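Lovastatin nonaketide synthase mokA (Monascus pilosus, PDB 6AD3) is an iterative type I polyketide synthase that builds the nonaketide precursor of monacolin K (lovastatin), the present chain being its condensation domain. Local coordinates at residues A85-K90 and F417-A422; E127-G132 and D186-V191; T244-A249 and D354-N359; L339-G344 and I504-M509. The protein carries 1 engineered substitution. All blocks are in the same frame, centred on the assembly; numbering follows the deposited sequence.

Interaction 1. Residues A85-K90 and F417-A422; sequences AWRLQK and FEVPGA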
loop_
_atom_site.group_PDB
_atom_site.type_symbol
_atom_site.label_atom_id
_atom_site.label_comp_id
_atom_site.label_asym_id
_atom_site.label_seq_id
_atom_site.Cartn_x
_atom_site.Cartn_y
_atom_site.Cartn_z
ATOM N N ALA A 85 4.404 0.887 -12.496
ATOM C CA ALA A 85 5.431 0.954 -11.487
ATOM C C ALA A 85 6.838 1.059 -12.111
ATOM O O ALA A 85 7.676 1.804 -11.631
ATOM C CB ALA A 85 5.318 -0.260 -10.590
ATOM N N TRP A 86 7.070 0.347 -13.198
ATOM C CA TRP A 86 8.348 0.440 -13.909
ATOM C C TRP A 86 8.577 1.877 -14.419
ATOM O O TRP A 86 9.681 2.435 -14.290
ATOM C CB TRP A 86 8.356 -0.560 -15.048
ATOM C CG TRP A 86 9.496 -0.407 -16.007
ATOM C CD1 TRP A 86 9.405 -0.162 -17.352
ATOM C CD2 TRP A 86 10.894 -0.495 -15.709
ATOM N NE1 TRP A 86 10.664 -0.132 -17.914
ATOM C CE2 TRP A 86 11.595 -0.315 -16.930
ATOM C CE3 TRP A 86 11.628 -0.647 -14.528
ATOM C CZ2 TRP A 86 13.000 -0.276 -16.997
ATOM C CZ3 TRP A 86 13.033 -0.647 -14.599
ATOM C CH2 TRP A 86 13.698 -0.456 -15.831
ATOM N N ARG A 87 7.512 2.526 -14.895
ATOM C CA ARG A 87 7.666 3.909 -15.356
ATOM C C ARG A 87 7.994 4.826 -14.206
ATOM O O ARG A 87 8.803 5.739 -14.365
ATOM C CB ARG A 87 6.403 4.392 -16.052
ATOM C CG ARG A 87 6.059 3.630 -17.314
ATOM C CD ARG A 87 4.831 4.226 -17.978
ATOM N NE ARG A 87 4.180 3.283 -18.880
ATOM C CZ ARG A 87 4.496 3.109 -20.160
ATOM N NH1 ARG A 87 5.515 3.757 -20.696
ATOM N NH2 ARG A 87 3.827 2.235 -20.889
ATOM N N LEU A 88 7.382 4.597 -13.031
ATOM C CA LEU A 88 7.732 5.394 -11.843
ATOM C C LEU A 88 9.189 5.172 -11.523
ATOM O O LEU A 88 9.897 6.106 -11.152
ATOM C CB LEU A 88 6.853 5.041 -10.621
ATOM C CG LEU A 88 5.360 5.341 -10.669
ATOM C CD1 LEU A 88 4.607 4.708 -9.486
ATOM C CD2 LEU A 88 5.120 6.838 -10.708
ATOM N N GLN A 89 9.624 3.916 -11.552
ATOM C CA GLN A 89 10.989 3.600 -11.132
ATOM C C GLN A 89 11.986 4.263 -12.081
ATOM O O GLN A 89 13.003 4.846 -11.654
ATOM C CB GLN A 89 11.201 2.084 -11.129
ATOM C CG GLN A 89 12.659 1.690 -11.033
ATOM C CD GLN A 89 12.869 0.190 -10.849
ATOM O OE1 GLN A 89 13.762 -0.391 -11.480
ATOM N NE2 GLN A 89 12.211 -0.380 -9.827
ATOM N N LYS A 90 11.684 4.196 -13.359
ATOM C CA LYS A 90 12.559 4.825 -14.379
ATOM C C LYS A 90 12.677 6.335 -14.205
ATOM O O LYS A 90 13.705 6.911 -14.501
ATOM C CB LYS A 90 12.060 4.506 -15.776
ATOM C CG LYS A 90 12.395 3.099 -16.200
ATOM C CD LYS A 90 12.634 3.010 -17.691
ATOM C CE LYS A 90 11.455 3.540 -18.485
ATOM N NZ LYS A 90 11.877 4.707 -19.302
ATOM N N PHE A 417 -2.147 12.047 -18.233
ATOM C CA PHE A 417 -1.209 12.519 -17.245
ATOM C C PHE A 417 0.201 12.069 -17.548
ATOM O O PHE A 417 0.407 10.978 -18.108
ATOM C CB PHE A 417 -1.623 12.008 -15.858
ATOM C CG PHE A 417 -2.783 12.767 -15.263
ATOM C CD1 PHE A 417 -2.575 13.990 -14.597
ATOM C CD2 PHE A 417 -4.090 12.273 -15.364
ATOM C CE1 PHE A 417 -3.652 14.733 -14.131
ATOM C CE2 PHE A 417 -5.160 12.993 -14.855
ATOM C CZ PHE A 417 -4.940 14.253 -14.274
ATOM N N GLU A 418 1.171 12.869 -17.095
ATOM C CA GLU A 418 2.570 12.482 -17.094
ATOM C C GLU A 418 2.888 11.574 -15.885
ATOM O O GLU A 418 2.231 11.643 -14.840
ATOM C CB GLU A 418 3.445 13.737 -17.041
ATOM C CG GLU A 418 4.635 13.727 -17.992
ATOM C CD GLU A 418 4.266 14.113 -19.416
ATOM O OE1 GLU A 418 4.631 15.231 -19.851
ATOM O OE2 GLU A 418 3.688 13.270 -20.129
ATOM N N VAL A 419 3.867 10.707 -16.052
ATOM C CA VAL A 419 4.402 9.925 -14.930
ATOM C C VAL A 419 5.184 10.833 -13.971
ATOM O O VAL A 419 6.133 11.515 -14.373
ATOM C CB VAL A 419 5.347 8.841 -15.462
ATOM C CG1 VAL A 419 6.050 8.153 -14.319
ATOM C CG2 VAL A 419 4.576 7.839 -16.323
ATOM N N PRO A 420 4.819 10.841 -12.691
ATOM C CA PRO A 420 5.536 11.747 -11.798
ATOM C C PRO A 420 6.933 11.234 -11.459
ATOM O O PRO A 420 7.160 10.003 -11.398
ATOM C CB PRO A 420 4.663 11.772 -10.545
ATOM C CG PRO A 420 3.993 10.422 -10.531
ATOM C CD PRO A 420 3.805 10.038 -11.988
ATOM N N GLY A 421 7.851 12.163 -11.192
ATOM C CA GLY A 421 9.257 11.812 -10.967
ATOM C C GLY A 421 9.702 12.099 -9.570
ATOM O O GLY A 421 9.434 13.199 -9.033
ATOM N N ALA A 422 10.284 11.084 -8.919
ATOM C CA ALA A 422 10.832 11.270 -7.595
ATOM C C ALA A 422 12.287 11.706 -7.719
ATOM O O ALA A 422 13.185 10.876 -7.853
ATOM C CB ALA A 422 10.726 9.988 -6.787
HETATM O O HOH W 1 9.412 8.600 -10.158
#
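Helix 80-91 brings Leu88 and Val419 together with their CA atoms 6.4 Å apart, the irregular chain of 417-422 running past the side of the helix. Val419 is directed toward the helix, and both its methyls touch Arg87. Its CG1, anti to the backbone N (chi1 172°), lies against the carbonyl of Arg87 (CG1 to Arg87 O 3.7 Å), while CG2 rests on the aliphatic CB and CD of Arg87, 3.9 Å from Arg87 CB. The two side chains cross at about a right angle, and the guanidinium of the arginine forms a salt bridge with Glu83, one turn earlier on the helix. In the V-shaped fold of condensation domains, helix 80-91 belongs to the N-terminal lobe and this loop to the C-terminal lobe, so the contact bridges the two. Leu88 CD2 packs against CD and CG of Pro420, 3.7 Å from CD, a rigid apolar surface suited to a branched methyl. Beyond it the chemistry turns polar: a water donates to Leu88 O (2.7 Å) and to Pro420 O (2.9 Å) and accepts from Ala422 N (2.9 Å), linking backbone to backbone, and Ala422 also has a backbone bond to Asp93.

Interaction 2. Residues E127-G132 and D186-V191; sequences EIFRTG and DTLRLV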
loop_
_atom_site.group_PDB
_atom_site.type_symbol
_atom_site.label_atom_id
_atom_site.label_comp_id
_atom_site.label_asym_id
_atom_site.label_seq_id
_atom_site.Cartn_x
_atom_site.Cartn_y
_atom_site.Cartn_z
ATOM N N GLU A 127 6.002 -18.794 -9.053
ATOM C CA GLU A 127 6.778 -18.306 -10.166
ATOM C C GLU A 127 7.290 -16.890 -9.942
ATOM O O GLU A 127 8.410 -16.579 -10.303
ATOM C CB GLU A 127 5.945 -18.361 -11.438
ATOM C CG GLU A 127 5.858 -19.734 -12.050
ATOM C CD GLU A 127 4.953 -19.793 -13.262
ATOM O OE1 GLU A 127 4.596 -18.758 -13.815
ATOM O OE2 GLU A 127 4.780 -20.896 -13.773
ATOM N N ILE A 128 6.462 -16.030 -9.357
ATOM C CA ILE A 128 6.799 -14.612 -9.209
ATOM C C ILE A 128 8.003 -14.436 -8.260
ATOM O O ILE A 128 8.697 -13.451 -8.335
ATOM C CB ILE A 128 5.563 -13.786 -8.742
ATOM C CG1 ILE A 128 5.836 -12.281 -8.799
ATOM C CG2 ILE A 128 5.142 -14.156 -7.335
ATOM C CD1 ILE A 128 6.202 -11.766 -10.176
ATOM N N PHE A 129 8.319 -15.478 -7.474
ATOM C CA PHE A 129 9.486 -15.436 -6.603
ATOM C C PHE A 129 10.704 -16.056 -7.273
ATOM O O PHE A 129 11.795 -16.124 -6.654
ATOM C CB PHE A 129 9.204 -16.134 -5.261
ATOM C CG PHE A 129 8.127 -15.473 -4.446
ATOM C CD1 PHE A 129 7.801 -14.129 -4.633
ATOM C CD2 PHE A 129 7.416 -16.205 -3.506
ATOM C CE1 PHE A 129 6.805 -13.531 -3.881
ATOM C CE2 PHE A 129 6.442 -15.600 -2.731
ATOM C CZ PHE A 129 6.114 -14.282 -2.928
ATOM N N ARG A 130 10.519 -16.559 -8.500
ATOM C CA ARG A 130 11.639 -16.984 -9.350
ATOM C C ARG A 130 11.579 -16.282 -10.686
ATOM O O ARG A 130 11.828 -16.866 -11.786
ATOM C CB ARG A 130 11.721 -18.497 -9.491
ATOM C CG ARG A 130 10.457 -19.237 -9.494
ATOM C CD ARG A 130 10.729 -20.737 -9.349
ATOM N NE ARG A 130 9.476 -21.445 -9.266
ATOM C CZ ARG A 130 8.727 -21.798 -10.287
ATOM N NH1 ARG A 130 7.612 -22.441 -10.059
ATOM N NH2 ARG A 130 9.144 -21.642 -11.526
ATOM N N THR A 131 11.250 -15.003 -10.608
ATOM C CA THR A 131 11.121 -14.175 -11.778
ATOM C C THR A 131 12.191 -13.081 -11.820
ATOM O O THR A 131 12.426 -12.359 -10.845
ATOM C CB THR A 131 9.696 -13.581 -11.866
ATOM O OG1 THR A 131 8.766 -14.655 -12.153
ATOM C CG2 THR A 131 9.588 -12.553 -12.978
ATOM N N GLY A 132 12.824 -12.952 -12.972
ATOM C CA GLY A 132 13.618 -11.776 -13.253
ATOM C C GLY A 132 12.953 -10.839 -14.226
ATOM O O GLY A 132 11.934 -11.157 -14.832
ATOM N N ASP A 186 16.773 -11.201 -8.382
ATOM C CA ASP A 186 17.016 -10.861 -6.979
ATOM C C ASP A 186 15.986 -9.813 -6.578
ATOM O O ASP A 186 16.064 -8.667 -7.033
ATOM C CB ASP A 186 18.447 -10.268 -6.841
ATOM C CG ASP A 186 18.733 -9.774 -5.466
ATOM O OD1 ASP A 186 18.445 -10.521 -4.528
ATOM O OD2 ASP A 186 19.166 -8.612 -5.301
ATOM N N THR A 187 14.902 -10.279 -5.955
ATOM C CA THR A 187 13.691 -9.499 -5.794
ATOM C C THR A 187 13.102 -9.529 -4.384
ATOM O O THR A 187 12.164 -8.777 -4.100
ATOM C CB THR A 187 12.588 -9.978 -6.753
ATOM O OG1 THR A 187 12.259 -11.351 -6.438
ATOM C CG2 THR A 187 13.062 -9.878 -8.191
ATOM N N LEU A 188 13.646 -10.373 -3.497
ATOM C CA LEU A 188 13.054 -10.600 -2.166
ATOM C C LEU A 188 14.182 -10.746 -1.142
ATOM O O LEU A 188 15.314 -11.202 -1.486
ATOM C CB LEU A 188 12.302 -11.919 -2.174
ATOM C CG LEU A 188 10.864 -12.082 -2.564
ATOM C CD1 LEU A 188 10.407 -13.472 -2.056
ATOM C CD2 LEU A 188 9.966 -10.998 -1.970
ATOM N N ARG A 189 13.911 -10.360 0.093
ATOM C CA ARG A 189 14.734 -10.801 1.219
ATOM C C ARG A 189 13.846 -11.453 2.246
ATOM O O ARG A 189 12.747 -10.978 2.499
ATOM C CB ARG A 189 15.480 -9.620 1.867
ATOM C CG ARG A 189 16.178 -8.700 0.871
ATOM C CD ARG A 189 17.587 -9.142 0.615
ATOM N NE ARG A 189 18.245 -8.290 -0.386
ATOM C CZ ARG A 189 18.371 -8.611 -1.660
ATOM N NH1 ARG A 189 17.629 -9.589 -2.156
ATOM N NH2 ARG A 189 19.057 -7.808 -2.487
ATOM N N LEU A 190 14.241 -12.644 2.686
ATOM C CA LEU A 190 13.524 -13.348 3.748
ATOM C C LEU A 190 14.507 -13.694 4.845
ATOM O O LEU A 190 15.393 -14.502 4.606
ATOM C CB LEU A 190 12.907 -14.632 3.218
ATOM C CG LEU A 190 11.904 -14.477 2.078
ATOM C CD1 LEU A 190 11.610 -15.796 1.399
ATOM C CD2 LEU A 190 10.622 -13.839 2.565
ATOM N N VAL A 191 14.442 -12.952 5.957
ATOM C CA VAL A 191 15.498 -12.963 6.970
ATOM C C VAL A 191 14.907 -13.113 8.353
ATOM O O VAL A 191 14.015 -12.333 8.754
ATOM C CB VAL A 191 16.355 -11.693 6.914
ATOM C CG1 VAL A 191 17.460 -11.766 7.981
ATOM C CG2 VAL A 191 16.912 -11.498 5.530
HETATM O O HOH W 2 11.390 -12.900 -8.346
#
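A single water between Thr187 and the turn at Ile128 to Thr131 is held by three groups: it accepts from Thr187 OG1 at 2.6 Å and from Thr131 N at 3.1 Å, and donates to Ile128 O at 2.7 Å. Thr187 suits the spot because its two branches do different work. With OG1 set between the backbone N and the carbonyl carbon (chi1 62°), the hydroxyl faces the water, while CG2 packs on the other segment, 3.7 Å from Thr131 O. The turn itself is tied by Glu127 O, which Thr131 OG1 (2.7 Å) and Arg130 N reach from opposite faces of its carbonyl plane. Strand 131-135, at the rim of a three-stranded antiparallel sheet, lies close to the start of strand 188-195 of the five-stranded sheet, both in the N-terminal lobe. No direct hydrogen bond links the segments, but Asn155 bonds to Phe129 O and to Thr187 N and Leu188 N. Phe129 supplies the apolar half. Leu188 CD1 stands over one face of its ring in a CH-pi contact, 3.9 Å from the centroid and 19° off the normal. Leu123 of helix 112-125 touches both residues. Within 186-191, Arg189 grips the Asp186 carboxylate end-on in a salt bridge.

Interaction 3. Residues T244-A249 and D354-N359; sequences TRQREA and DTNRTN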
loop_
_atom_site.group_PDB
_atom_site.type_symbol
_atom_site.label_atom_id
_atom_site.label_comp_id
_atom_site.label_asym_id
_atom_site.label_seq_id
_atom_site.Cartn_x
_atom_site.Cartn_y
_atom_site.Cartn_z
ATOM N N THR A 244 -2.016 -11.846 -17.131
ATOM C CA THR A 244 -2.385 -11.913 -18.526
ATOM C C THR A 244 -3.888 -11.827 -18.715
ATOM O O THR A 244 -4.359 -11.112 -19.624
ATOM C CB THR A 244 -1.803 -13.167 -19.203
ATOM O OG1 THR A 244 -0.376 -13.127 -19.082
ATOM C CG2 THR A 244 -2.170 -13.228 -20.692
ATOM N N ARG A 245 -4.651 -12.448 -17.821
ATOM C CA ARG A 245 -6.097 -12.366 -17.904
ATOM C C ARG A 245 -6.595 -10.938 -17.741
ATOM O O ARG A 245 -7.531 -10.480 -18.418
ATOM C CB ARG A 245 -6.771 -13.271 -16.880
ATOM C CG ARG A 245 -6.685 -14.747 -17.226
ATOM C CD ARG A 245 -7.604 -15.584 -16.351
ATOM N NE ARG A 245 -8.286 -16.611 -17.140
ATOM C CZ ARG A 245 -8.511 -17.858 -16.729
ATOM N NH1 ARG A 245 -8.120 -18.254 -15.524
ATOM N NH2 ARG A 245 -9.129 -18.716 -17.531
ATOM N N GLN A 246 -5.928 -10.193 -16.881
ATOM C CA GLN A 246 -6.288 -8.822 -16.666
ATOM C C GLN A 246 -5.938 -7.966 -17.884
ATOM O O GLN A 246 -6.729 -7.131 -18.346
ATOM C CB GLN A 246 -5.530 -8.306 -15.426
ATOM C CG GLN A 246 -5.929 -6.919 -14.987
ATOM C CD GLN A 246 -5.094 -6.482 -13.796
ATOM O OE1 GLN A 246 -3.869 -6.515 -13.858
ATOM N NE2 GLN A 246 -5.750 -6.306 -12.655
ATOM N N ARG A 247 -4.789 -8.218 -18.476
ATOM C CA ARG A 247 -4.387 -7.462 -19.674
ATOM C C ARG A 247 -5.336 -7.758 -20.836
ATOM O O ARG A 247 -5.803 -6.849 -21.530
ATOM C CB ARG A 247 -2.955 -7.836 -20.039
ATOM C CG ARG A 247 -2.297 -6.887 -21.002
ATOM C CD ARG A 247 -0.822 -7.217 -21.147
ATOM N NE ARG A 247 0.020 -6.524 -20.195
ATOM C CZ ARG A 247 0.360 -5.238 -20.295
ATOM N NH1 ARG A 247 -0.207 -4.457 -21.198
ATOM N NH2 ARG A 247 1.263 -4.728 -19.509
ATOM N N GLU A 248 -5.733 -9.023 -20.956
ATOM C CA GLU A 248 -6.663 -9.436 -22.031
ATOM C C GLU A 248 -8.034 -8.810 -21.871
ATOM O O GLU A 248 -8.697 -8.494 -22.859
ATOM C CB GLU A 248 -6.778 -10.969 -22.067
ATOM C CG GLU A 248 -5.512 -11.600 -22.642
ATOM C CD GLU A 248 -5.522 -13.139 -22.615
ATOM O OE1 GLU A 248 -6.520 -13.734 -22.124
ATOM O OE2 GLU A 248 -4.487 -13.735 -23.013
ATOM N N ALA A 249 -8.467 -8.637 -20.628
ATOM C CA ALA A 249 -9.744 -7.962 -20.346
ATOM C C ALA A 249 -9.701 -6.507 -20.828
ATOM O O ALA A 249 -10.646 -6.009 -21.449
ATOM C CB ALA A 249 -10.072 -8.028 -18.855
ATOM N N ASP A 354 -7.021 -0.652 -2.718
ATOM C CA ASP A 354 -7.827 -1.841 -2.853
ATOM C C ASP A 354 -6.911 -2.993 -3.264
ATOM O O ASP A 354 -6.034 -2.804 -4.094
ATOM C CB ASP A 354 -8.930 -1.645 -3.900
ATOM C CG ASP A 354 -9.866 -2.825 -3.946
ATOM O OD1 ASP A 354 -10.675 -2.964 -3.002
ATOM O OD2 ASP A 354 -9.799 -3.597 -4.900
ATOM N N THR A 355 -7.105 -4.164 -2.684
ATOM C CA THR A 355 -6.255 -5.301 -3.009
ATOM C C THR A 355 -6.367 -5.778 -4.455
ATOM O O THR A 355 -5.436 -6.408 -4.964
ATOM C CB THR A 355 -6.550 -6.524 -2.141
ATOM O OG1 THR A 355 -7.901 -6.957 -2.382
ATOM C CG2 THR A 355 -6.293 -6.253 -0.668
ATOM N N ASN A 356 -7.501 -5.526 -5.086
ATOM C CA ASN A 356 -7.786 -6.039 -6.428
ATOM C C ASN A 356 -7.687 -7.582 -6.475
ATOM O O ASN A 356 -7.234 -8.146 -7.430
ATOM C CB ASN A 356 -6.906 -5.380 -7.494
ATOM C CG ASN A 356 -7.576 -5.317 -8.868
ATOM O OD1 ASN A 356 -6.979 -4.869 -9.835
ATOM N ND2 ASN A 356 -8.809 -5.749 -8.949
ATOM N N ARG A 357 -8.090 -8.226 -5.394
ATOM C CA ARG A 357 -8.182 -9.668 -5.353
ATOM C C ARG A 357 -9.644 -10.007 -5.093
ATOM O O ARG A 357 -10.167 -9.698 -4.049
ATOM C CB ARG A 357 -7.296 -10.209 -4.245
ATOM C CG ARG A 357 -5.813 -10.015 -4.493
ATOM C CD ARG A 357 -5.024 -10.272 -3.233
ATOM N NE ARG A 357 -3.614 -9.902 -3.283
ATOM C CZ ARG A 357 -2.621 -10.773 -3.405
ATOM N NH1 ARG A 357 -2.881 -12.054 -3.532
ATOM N NH2 ARG A 357 -1.366 -10.369 -3.404
ATOM N N THR A 358 -10.240 -10.658 -6.083
ATOM C CA THR A 358 -11.668 -10.751 -6.304
ATOM C C THR A 358 -12.218 -12.192 -6.416
ATOM O O THR A 358 -13.383 -12.379 -6.748
ATOM C CB THR A 358 -12.046 -9.973 -7.605
ATOM O OG1 THR A 358 -11.830 -10.783 -8.759
ATOM C CG2 THR A 358 -11.180 -8.755 -7.798
ATOM N N ASN A 359 -11.370 -13.186 -6.207
ATOM C CA ASN A 359 -11.758 -14.579 -6.269
ATOM C C ASN A 359 -10.721 -15.452 -5.574
ATOM O O ASN A 359 -9.692 -14.977 -5.164
ATOM C CB ASN A 359 -12.018 -15.035 -7.690
ATOM C CG ASN A 359 -10.776 -15.047 -8.532
ATOM O OD1 ASN A 359 -9.724 -15.431 -8.087
ATOM N ND2 ASN A 359 -10.903 -14.617 -9.751
#
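Gln246 and Asn356 make the whole of this slight contact, two amides extended toward each other from a helix and a loop whose nearest CA atoms, those same two residues', are 10.7 Å apart. Gln246 NE2 lies 3.4 Å from Asn356 OD1, and the two amide planes are turned 32° against each other. The reach of the glutamine comes from its fully extended chain, CG anti to the backbone N (chi1 -173°), which lets the amide span the gap. Only 46 Å² is buried between the segments.

The firm part lies on the loop side. Asn356 is buried and adopts left-handed backbone angles (phi 57°), which asparagine accepts more readily than most residues. Its N bonds to Asp354 OD2 at 3.0 Å in an Asx turn, the donor coming from above the carboxylate plane, and Arg357 N bonds to Thr355 OG1 at 3.3 Å in an ST turn. These overlapping turns shape the chain before Arg357, which forms a salt bridge with Asp212. That residue corresponds to the aspartate of the HHxxxDG motif of condensation domains, which is not intact in this chain; as in relatives, the pair probably helps shape the active-site loop.

The loose part is the single long approach of the amides themselves, where Gln246 remains partly exposed. Gln246 also touches Met255 and Pro407 of neighbouring loops, while through Asn356 helix 239-251 meets the loop that leaves strand 348-354, beside helix 213-227, against which Arg357 packs.

Interaction 4. Residues L339-G344 and I504-M509; sequences LARLTG and ISILSM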
loop_
_atom_site.group_PDB
_atom_site.type_symbol
_atom_site.label_atom_id
_atom_site.label_comp_id
_atom_site.label_asym_id
_atom_site.label_seq_id
_atom_site.Cartn_x
_atom_site.Cartn_y
_atom_site.Cartn_z
ATOM N N LEU A 339 -9.722 16.516 5.767
ATOM C CA LEU A 339 -9.014 17.081 4.645
ATOM C C LEU A 339 -9.741 18.323 4.143
ATOM O O LEU A 339 -9.108 19.330 3.798
ATOM C CB LEU A 339 -8.864 16.073 3.529
ATOM C CG LEU A 339 -7.877 14.931 3.814
ATOM C CD1 LEU A 339 -8.030 13.831 2.772
ATOM C CD2 LEU A 339 -6.465 15.433 3.800
ATOM N N ALA A 340 -11.062 18.233 4.033
ATOM C CA ALA A 340 -11.836 19.389 3.581
ATOM C C ALA A 340 -11.663 20.552 4.568
ATOM O O ALA A 340 -11.517 21.721 4.149
ATOM C CB ALA A 340 -13.307 19.025 3.436
ATOM N N ARG A 341 -11.777 20.273 5.861
ATOM C CA ARG A 341 -11.575 21.328 6.858
ATOM C C ARG A 341 -10.243 21.999 6.731
ATOM O O ARG A 341 -10.159 23.207 6.796
ATOM C CB ARG A 341 -11.722 20.824 8.276
ATOM C CG ARG A 341 -13.114 20.417 8.660
ATOM C CD ARG A 341 -13.207 20.151 10.146
ATOM N NE ARG A 341 -14.566 19.765 10.487
ATOM C CZ ARG A 341 -14.959 19.469 11.714
ATOM N NH1 ARG A 341 -14.075 19.505 12.706
ATOM N NH2 ARG A 341 -16.233 19.199 11.957
ATOM N N LEU A 342 -9.174 21.221 6.646
ATOM C CA LEU A 342 -7.836 21.776 6.717
ATOM C C LEU A 342 -7.408 22.485 5.429
ATOM O O LEU A 342 -6.521 23.315 5.460
ATOM C CB LEU A 342 -6.815 20.683 7.056
ATOM C CG LEU A 342 -6.921 20.031 8.420
ATOM C CD1 LEU A 342 -5.882 18.901 8.530
ATOM C CD2 LEU A 342 -6.724 21.080 9.508
ATOM N N THR A 343 -8.003 22.112 4.293
ATOM C CA THR A 343 -7.613 22.683 3.009
ATOM C C THR A 343 -8.544 23.783 2.537
ATOM O O THR A 343 -8.156 24.586 1.701
ATOM C CB THR A 343 -7.583 21.626 1.891
ATOM O OG1 THR A 343 -8.884 21.064 1.721
ATOM C CG2 THR A 343 -6.602 20.533 2.220
ATOM N N GLY A 344 -9.796 23.739 2.971
ATOM C CA GLY A 344 -10.848 24.576 2.400
ATOM C C GLY A 344 -11.359 24.169 1.016
ATOM O O GLY A 344 -12.009 24.945 0.349
ATOM N N ILE A 504 -7.733 11.849 15.124
ATOM C CA ILE A 504 -8.222 11.092 16.270
ATOM C C ILE A 504 -9.317 11.874 16.998
ATOM O O ILE A 504 -10.398 11.320 17.364
ATOM C CB ILE A 504 -7.072 10.722 17.226
ATOM C CG1 ILE A 504 -6.201 9.653 16.554
ATOM C CG2 ILE A 504 -7.606 10.214 18.567
ATOM C CD1 ILE A 504 -4.886 9.412 17.254
ATOM N N SER A 505 -9.093 13.170 17.156
ATOM C CA SER A 505 -10.138 14.042 17.726
ATOM C C SER A 505 -11.451 13.995 16.950
ATOM O O SER A 505 -12.555 13.893 17.537
ATOM C CB SER A 505 -9.613 15.490 17.879
ATOM O OG SER A 505 -8.578 15.542 18.868
ATOM N N ILE A 506 -11.364 14.050 15.640
ATOM C CA ILE A 506 -12.553 14.086 14.811
ATOM C C ILE A 506 -13.274 12.736 14.819
ATOM O O ILE A 506 -14.502 12.693 14.847
ATOM C CB ILE A 506 -12.233 14.612 13.355
ATOM C CG1 ILE A 506 -13.272 15.651 12.937
ATOM C CG2 ILE A 506 -12.144 13.498 12.351
ATOM C CD1 ILE A 506 -13.135 16.150 11.497
ATOM N N LEU A 507 -12.519 11.632 14.893
ATOM C CA LEU A 507 -13.108 10.303 15.038
ATOM C C LEU A 507 -13.804 10.177 16.369
ATOM O O LEU A 507 -14.912 9.673 16.451
ATOM C CB LEU A 507 -12.031 9.213 14.999
ATOM C CG LEU A 507 -11.368 8.967 13.637
ATOM C CD1 LEU A 507 -10.155 8.057 13.847
ATOM C CD2 LEU A 507 -12.329 8.348 12.642
ATOM N N SER A 508 -13.188 10.717 17.406
ATOM C CA SER A 508 -13.778 10.618 18.717
ATOM C C SER A 508 -15.091 11.436 18.759
ATOM O O SER A 508 -16.112 10.991 19.313
ATOM C CB SER A 508 -12.793 11.121 19.774
ATOM O OG SER A 508 -13.421 11.049 21.057
ATOM N N MET A 509 -15.077 12.620 18.157
ATOM C CA MET A 509 -16.245 13.494 18.234
ATOM C C MET A 509 -17.415 12.927 17.423
ATOM O O MET A 509 -18.552 12.856 17.907
ATOM C CB MET A 509 -15.859 14.903 17.768
ATOM C CG MET A 509 -16.984 15.876 17.642
ATOM S SD MET A 509 -16.426 17.504 17.010
ATOM C CE MET A 509 -16.071 17.100 15.292
#
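Arg341 reaches from helix 327-343 to Ile506 and Met509 of helix 495-512, and these three side chains are the entire contact, with 106 Å² buried. The helices stay well apart here, 10.8 Å between the CA atoms of Arg341 and Ile506, and the long arginine fills the distance: its chain is extended from CG to NE.

The van der Waals contacts come first. Ile506 CD1 lies over one face of the guanidinium, offset toward its rim and 3.7 Å from Arg341 NH1. Met509 approaches from the opposite direction to the arginine chain; a bend at its last torsion (chi3 72°) turns the methyl inward, so that CE comes within 3.9 Å of Arg341 NH2. A flexible thioether is well suited to following the outline of a flat cation, while the branched isoleucine also packs on Ala334 and Val337 of the other helix and carries the contact into the buried side.

The polar contacts are made outside this pair of segments or within one of them. Arg341 NH2 donates to Leu518 O near the end of the chain. At the end of helix 327-343, Leu339 O receives Thr343 N at 3.0 Å and Thr343 OG1 at 2.7 Å from opposite faces of its carbonyl plane, and Gly344 then leaves the helix with positive phi, a conformation glycine adopts easily.

Between the two segments the contact is van der Waals, a cation's flat group against aliphatic and thioether carbons with no directional bond: one face meets Ile506 CD1, Met509 CE comes obliquely, and the guanidinium's hydrogen-bonding capacity is spent in part on Leu518 O.

Interaction 2 is the buried one, inside the N-terminal lobe, where an aromatic ring, a methyl and a bound water join two sheets. Interaction 1 is a surface contact between the lobes that packs apolar carbons, its water bonding backbone atoms. Interactions 3 and 4 are partly buried. None of the four has a clear direct hydrogen bond across its segments; two amides approach from opposite directions in interaction 3, whereas a cation rests on apolar groups in interaction 4. No two share a helix or strand. The centre of interaction 4 is about 41 Å from that of interaction 2, while those of interactions 1, 2 and 3 are 21 to 23 Å apart. Glu83 ties interactions 1 and 3, pairing with Arg87 and Arg247.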